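Local coordinates for protein catechol 1,2-dioxygenase (Burkholderia ambifaria, PDB 5VXT) that probably uses a non-haem iron(III) centre and dioxygen to open the ring of catechol between its two hydroxyl-bearing carbons, giving cis,cis-muconate, at residues Pro116-Gly121 against Ala270-Leu275; Glu143-Leu148 against Arg207-Val212. One frame throughout, in Å; residues are numbered along the deposited sequence.

How the contacts relate
Contact 1 joins two loops and contact 2 joins two strand ends, their centres about 21 Å apart and their nearest atoms about 11 Å apart, without touching. Along the chain the order is 116-121, 143-148, 207-212, 270-275, so both segments of contact 2 fall between the two of contact 1. Contact 1 lies between helix 94-109 and strand 251-256, an outermost strand of one five-stranded sheet. Contact 2 pairs neighbouring strands 147-155 and 203-209 of the other. The iron site is near both: the side chain of I119 in contact 1 and that of P211 in contact 2 each come within about 8 Å of the metal, and G121 touches the bound catechol.

Contact 1. Residues Pro116-Gly121 against Ala270-Leu275; sequences PRTIEG and ATREEL. With EDO (1,2-ethanediol), chain M.
R272 NH1 is held by two acceptors, the carbonyl of R117 at 2.7 Å from NH1 to O and, beyond the two segments, a carboxylate oxygen of D103. R117 O sits at the edge of the guanidinium, near its plane. P116 covers one face of the same group, its CB 3.7 Å above the plane and offset toward the rim. Farther round the proline ring, P116 CG packs on L275 CD2 (3.7 Å) and touches E274 CB.

T118 makes the second polar link: its OG1, anti to the backbone N (chi1 -169°), donates to A270 O at 2.7 Å, in the carbonyl plane and on one of that oxygen's lone pairs. The other branch, T118 CG2, lies 3.7 Å from L275 CD1, while A270 CB rests on I119 CG1 at 3.7 Å. A 1,2-ethanediol, probably from the crystallisation liquor, makes weak hydrogen bonds to the backbone of T271.

D103 also forms a salt bridge with R117, whose NH1 is 6.0 Å from R272 NH1. The shared carboxylate probably offsets the repulsion between these like charges, and through it both loops are tied to helix 94-109; the catechol pocket lies at the other end of the contact, by I119 and G121.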
loop_
_atom_site.group_PDB
_atom_site.type_symbol
_atom_site.label_atom_id
_atom_site.label_comp_id
_atom_site.label_asym_id
_atom_site.label_seq_id
_atom_site.Cartn_x
_atom_site.Cartn_y
_atom_site.Cartn_z
ATOM N N PRO B 116 20.013 14.036 20.112
ATOM C CA PRO B 116 18.655 13.624 19.729
ATOM C C PRO B 116 18.663 12.661 18.556
ATOM O O PRO B 116 19.508 12.735 17.661
ATOM C CB PRO B 116 17.974 14.944 19.349
ATOM C CG PRO B 116 19.101 15.856 18.958
ATOM C CD PRO B 116 20.249 15.468 19.866
ATOM N N ARG B 117 17.680 11.757 18.560
ATOM C CA ARG B 117 17.449 10.924 17.399
ATOM C C ARG B 117 16.778 11.743 16.298
ATOM O O ARG B 117 16.154 12.776 16.551
ATOM C CB ARG B 117 16.556 9.731 17.759
ATOM C CG ARG B 117 15.142 10.137 18.214
ATOM C CD ARG B 117 14.163 8.964 18.286
ATOM N NE ARG B 117 14.666 7.851 19.102
ATOM C CZ ARG B 117 14.595 7.789 20.430
ATOM N NH1 ARG B 117 14.042 8.773 21.120
ATOM N NH2 ARG B 117 15.090 6.733 21.073
ATOM N N THR B 118 16.926 11.284 15.061
ATOM C CA THR B 118 15.957 11.666 14.033
ATOM C C THR B 118 15.847 10.504 13.047
ATOM O O THR B 118 16.371 9.414 13.286
ATOM C CB THR B 118 16.289 13.025 13.387
ATOM O OG1 THR B 118 15.168 13.456 12.584
ATOM C CG2 THR B 118 17.536 12.965 12.533
ATOM N N ILE B 119 15.113 10.704 11.951
ATOM C CA ILE B 119 14.687 9.538 11.196
ATOM C C ILE B 119 15.864 8.875 10.490
ATOM O O ILE B 119 16.894 9.501 10.196
ATOM C CB ILE B 119 13.572 9.909 10.202
ATOM C CG1 ILE B 119 14.141 10.723 9.038
ATOM C CG2 ILE B 119 12.464 10.640 10.951
ATOM C CD1 ILE B 119 13.117 11.074 7.997
ATOM N N GLU B 120 15.716 7.572 10.250
ATOM C CA GLU B 120 16.719 6.812 9.521
ATOM C C GLU B 120 16.634 7.083 8.028
ATOM O O GLU B 120 17.660 7.146 7.341
ATOM C CB GLU B 120 16.541 5.317 9.809
ATOM C CG GLU B 120 17.500 4.396 9.073
ATOM C CD GLU B 120 17.233 2.922 9.386
ATOM O OE1 GLU B 120 16.749 2.624 10.497
ATOM O OE2 GLU B 120 17.495 2.061 8.520
ATOM N N GLY B 121 15.424 7.251 7.503
ATOM C CA GLY B 121 15.252 7.313 6.078
ATOM C C GLY B 121 15.346 5.919 5.497
ATOM O O GLY B 121 15.655 4.948 6.202
ATOM N N ALA B 270 12.352 16.025 9.442
ATOM C CA ALA B 270 13.412 15.396 10.229
ATOM C C ALA B 270 14.383 16.378 10.870
ATOM O O ALA B 270 15.249 15.944 11.642
ATOM C CB ALA B 270 14.217 14.423 9.358
ATOM N N THR B 271 14.270 17.671 10.574
ATOM C CA THR B 271 15.220 18.644 11.108
ATOM C C THR B 271 14.998 18.854 12.601
ATOM O O THR B 271 13.862 18.927 13.080
ATOM C CB THR B 271 15.078 19.970 10.360
ATOM O OG1 THR B 271 15.369 19.755 8.976
ATOM C CG2 THR B 271 16.037 21.032 10.910
ATOM N N ARG B 272 16.097 18.941 13.348
ATOM C CA ARG B 272 16.031 19.250 14.764
ATOM C C ARG B 272 17.057 20.329 15.090
ATOM O O ARG B 272 18.115 20.400 14.469
ATOM C CB ARG B 272 16.255 18.010 15.607
ATOM C CG ARG B 272 15.268 16.906 15.280
ATOM C CD ARG B 272 15.364 15.779 16.288
ATOM N NE ARG B 272 14.624 16.122 17.491
ATOM C CZ ARG B 272 14.158 15.232 18.355
ATOM N NH1 ARG B 272 14.374 13.933 18.159
ATOM N NH2 ARG B 272 13.473 15.649 19.412
ATOM N N GLU B 273 16.692 21.178 16.054
ATOM C CA GLU B 273 17.469 22.369 16.387
ATOM C C GLU B 273 18.887 22.000 16.798
ATOM O O GLU B 273 19.846 22.708 16.473
ATOM C CB GLU B 273 16.749 23.115 17.509
ATOM C CG GLU B 273 17.337 24.431 17.936
ATOM C CD GLU B 273 16.603 25.003 19.134
ATOM O OE1 GLU B 273 15.367 24.811 19.223
ATOM O OE2 GLU B 273 17.261 25.626 19.997
ATOM N N GLU B 274 19.039 20.880 17.486
ATOM C CA GLU B 274 20.347 20.453 17.961
ATOM C C GLU B 274 21.167 19.748 16.889
ATOM O O GLU B 274 22.320 19.392 17.157
ATOM C CB GLU B 274 20.185 19.522 19.170
ATOM C CG GLU B 274 19.368 20.112 20.312
ATOM C CD GLU B 274 17.871 19.859 20.157
ATOM O OE1 GLU B 274 17.442 19.421 19.065
ATOM O OE2 GLU B 274 17.128 20.099 21.129
ATOM N N LEU B 275 20.610 19.542 15.696
ATOM C CA LEU B 275 21.253 18.774 14.637
ATOM C C LEU B 275 21.648 19.656 13.454
ATOM O O LEU B 275 21.616 19.211 12.301
ATOM C CB LEU B 275 20.337 17.634 14.181
ATOM C CG LEU B 275 19.966 16.620 15.265
ATOM C CD1 LEU B 275 19.067 15.507 14.719
ATOM C CD2 LEU B 275 21.207 16.014 15.923
HETATM C C1 EDO M . 10.910 21.248 9.421
HETATM O O1 EDO M . 11.871 20.625 8.568
HETATM C C2 EDO M . 10.396 20.187 10.382
HETATM O O2 EDO M . 11.504 19.353 10.744
#

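Contact 2. Residues Glu143-Leu148 against Arg207-Val212; sequences EGAGPL and RTLMPV
L148 and T208 form an antiparallel hydrogen-bonded pair, with L148 N donating to T208 O at 2.7 Å and T208 N to L148 O, and it is flanked by the non-hydrogen-bonded pair P147 with L209, whose CA atoms stand only 4.3 Å apart, and then by a bond from M210 N to G146 O at 2.9 Å. L148 N makes a nearly straight hydrogen bond (170°), yet it approaches from well above the carbonyl plane of T208 rather than on a lone pair.

L148 contributes the largest surface. Its CG is anti to the backbone N (chi1 172°), carrying the two methyls toward the turn that follows the partner strand: L148 CD1 meets M210 CE at 3.6 Å, and CD2 comes up to P211 CD, the leucine and proline side chains crossing at about a right angle. Bends at chi2 and chi3 of M210 bring its terminal methyl, CE, to L148 CD1.

This is the start of strand 147-155, where it sits between 203-209 and 295-303 in one of the two sheets of the dioxygenase domain, a β-sandwich like that of other intradiol dioxygenases. P147 continues the sheet by backbone bonding to Q296, while L148 also packs on I298.

A145 CB lies against L209 CB at 3.7 Å and close to M210 O. L209 CD2 reaches across to P147 CA at 3.6 Å, and L209 CA adds a C-H...O contact to G146 O. On the side of the pair shared with L148, T208 CG2 touches L148 O at 3.4 Å, while T208 OG1 is hydrogen-bonded to NE2 of H171, against which the side chain of P211 also packs.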
loop_
_atom_site.group_PDB
_atom_site.type_symbol
_atom_site.label_atom_id
_atom_site.label_comp_id
_atom_site.label_asym_id
_atom_site.label_seq_id
_atom_site.Cartn_x
_atom_site.Cartn_y
_atom_site.Cartn_z
ATOM N N GLU B 143 32.821 15.982 -9.493
ATOM C CA GLU B 143 33.341 17.306 -9.820
ATOM C C GLU B 143 32.560 18.413 -9.126
ATOM O O GLU B 143 33.094 19.506 -8.911
ATOM C CB GLU B 143 33.321 17.517 -11.338
ATOM N N GLY B 144 31.313 18.153 -8.754
ATOM C CA GLY B 144 30.440 19.180 -8.229
ATOM C C GLY B 144 30.401 19.337 -6.725
ATOM O O GLY B 144 29.614 20.150 -6.231
ATOM N N ALA B 145 31.213 18.598 -5.972
ATOM C CA ALA B 145 31.200 18.678 -4.516
ATOM C C ALA B 145 32.618 18.873 -4.006
ATOM O O ALA B 145 33.536 18.164 -4.428
ATOM C CB ALA B 145 30.588 17.422 -3.892
ATOM N N GLY B 146 32.793 19.831 -3.101
ATOM C CA GLY B 146 34.071 20.045 -2.458
ATOM C C GLY B 146 34.275 19.089 -1.308
ATOM O O GLY B 146 33.351 18.402 -0.848
ATOM N N PRO B 147 35.513 19.025 -0.821
ATOM C CA PRO B 147 35.825 18.080 0.261
ATOM C C PRO B 147 35.250 18.536 1.594
ATOM O O PRO B 147 35.214 19.730 1.905
ATOM C CB PRO B 147 37.359 18.062 0.286
ATOM C CG PRO B 147 37.753 19.397 -0.269
ATOM C CD PRO B 147 36.706 19.751 -1.294
ATOM N N LEU B 148 34.814 17.559 2.390
ATOM C CA LEU B 148 34.193 17.797 3.686
ATOM C C LEU B 148 34.784 16.837 4.709
ATOM O O LEU B 148 34.834 15.625 4.464
ATOM C CB LEU B 148 32.668 17.606 3.611
ATOM C CG LEU B 148 31.903 17.627 4.935
ATOM C CD1 LEU B 148 31.809 19.027 5.503
ATOM C CD2 LEU B 148 30.513 17.036 4.746
ATOM N N ARG B 207 36.166 11.523 5.982
ATOM C CA ARG B 207 36.643 12.419 4.941
ATOM C C ARG B 207 35.869 12.102 3.673
ATOM O O ARG B 207 35.879 10.961 3.198
ATOM C CB ARG B 207 38.151 12.273 4.753
ATOM C CG ARG B 207 38.884 12.633 6.027
ATOM C CD ARG B 207 40.372 12.400 5.945
ATOM N NE ARG B 207 41.003 12.623 7.245
ATOM C CZ ARG B 207 42.281 12.373 7.508
ATOM N NH1 ARG B 207 43.068 11.891 6.559
ATOM N NH2 ARG B 207 42.771 12.606 8.718
ATOM N N THR B 208 35.174 13.102 3.148
ATOM C CA THR B 208 34.157 12.855 2.141
ATOM C C THR B 208 33.971 14.143 1.348
ATOM O O THR B 208 34.851 15.015 1.350
ATOM C CB THR B 208 32.864 12.354 2.812
ATOM O OG1 THR B 208 31.853 12.136 1.823
ATOM C CG2 THR B 208 32.351 13.354 3.843
ATOM N N LEU B 209 32.838 14.261 0.668
ATOM C CA LEU B 209 32.483 15.452 -0.086
ATOM C C LEU B 209 31.115 15.951 0.371
ATOM O O LEU B 209 30.314 15.206 0.945
ATOM C CB LEU B 209 32.483 15.174 -1.595
ATOM C CG LEU B 209 33.744 14.544 -2.191
ATOM C CD1 LEU B 209 33.538 14.188 -3.661
ATOM C CD2 LEU B 209 34.952 15.467 -2.026
ATOM N N MET B 210 30.864 17.227 0.118
ATOM C CA MET B 210 29.664 17.881 0.633
ATOM C C MET B 210 28.416 17.393 -0.103
ATOM O O MET B 210 28.345 17.507 -1.335
ATOM C CB MET B 210 29.818 19.395 0.481
ATOM C CG MET B 210 28.576 20.193 0.832
ATOM S SD MET B 210 28.293 20.218 2.605
ATOM C CE MET B 210 29.838 20.938 3.145
ATOM N N PRO B 211 27.415 16.859 0.596
ATOM C CA PRO B 211 26.181 16.452 -0.079
ATOM C C PRO B 211 25.320 17.648 -0.445
ATOM O O PRO B 211 25.484 18.749 0.076
ATOM C CB PRO B 211 25.475 15.588 0.970
ATOM C CG PRO B 211 25.885 16.205 2.256
ATOM C CD PRO B 211 27.336 16.618 2.049
ATOM N N VAL B 212 24.375 17.400 -1.354
ATOM C CA VAL B 212 23.303 18.338 -1.659
ATOM C C VAL B 212 21.982 17.628 -1.379
ATOM O O VAL B 212 21.913 16.399 -1.309
ATOM C CB VAL B 212 23.362 18.853 -3.115
ATOM C CG1 VAL B 212 22.816 17.812 -4.067
ATOM C CG2 VAL B 212 22.604 20.168 -3.257
#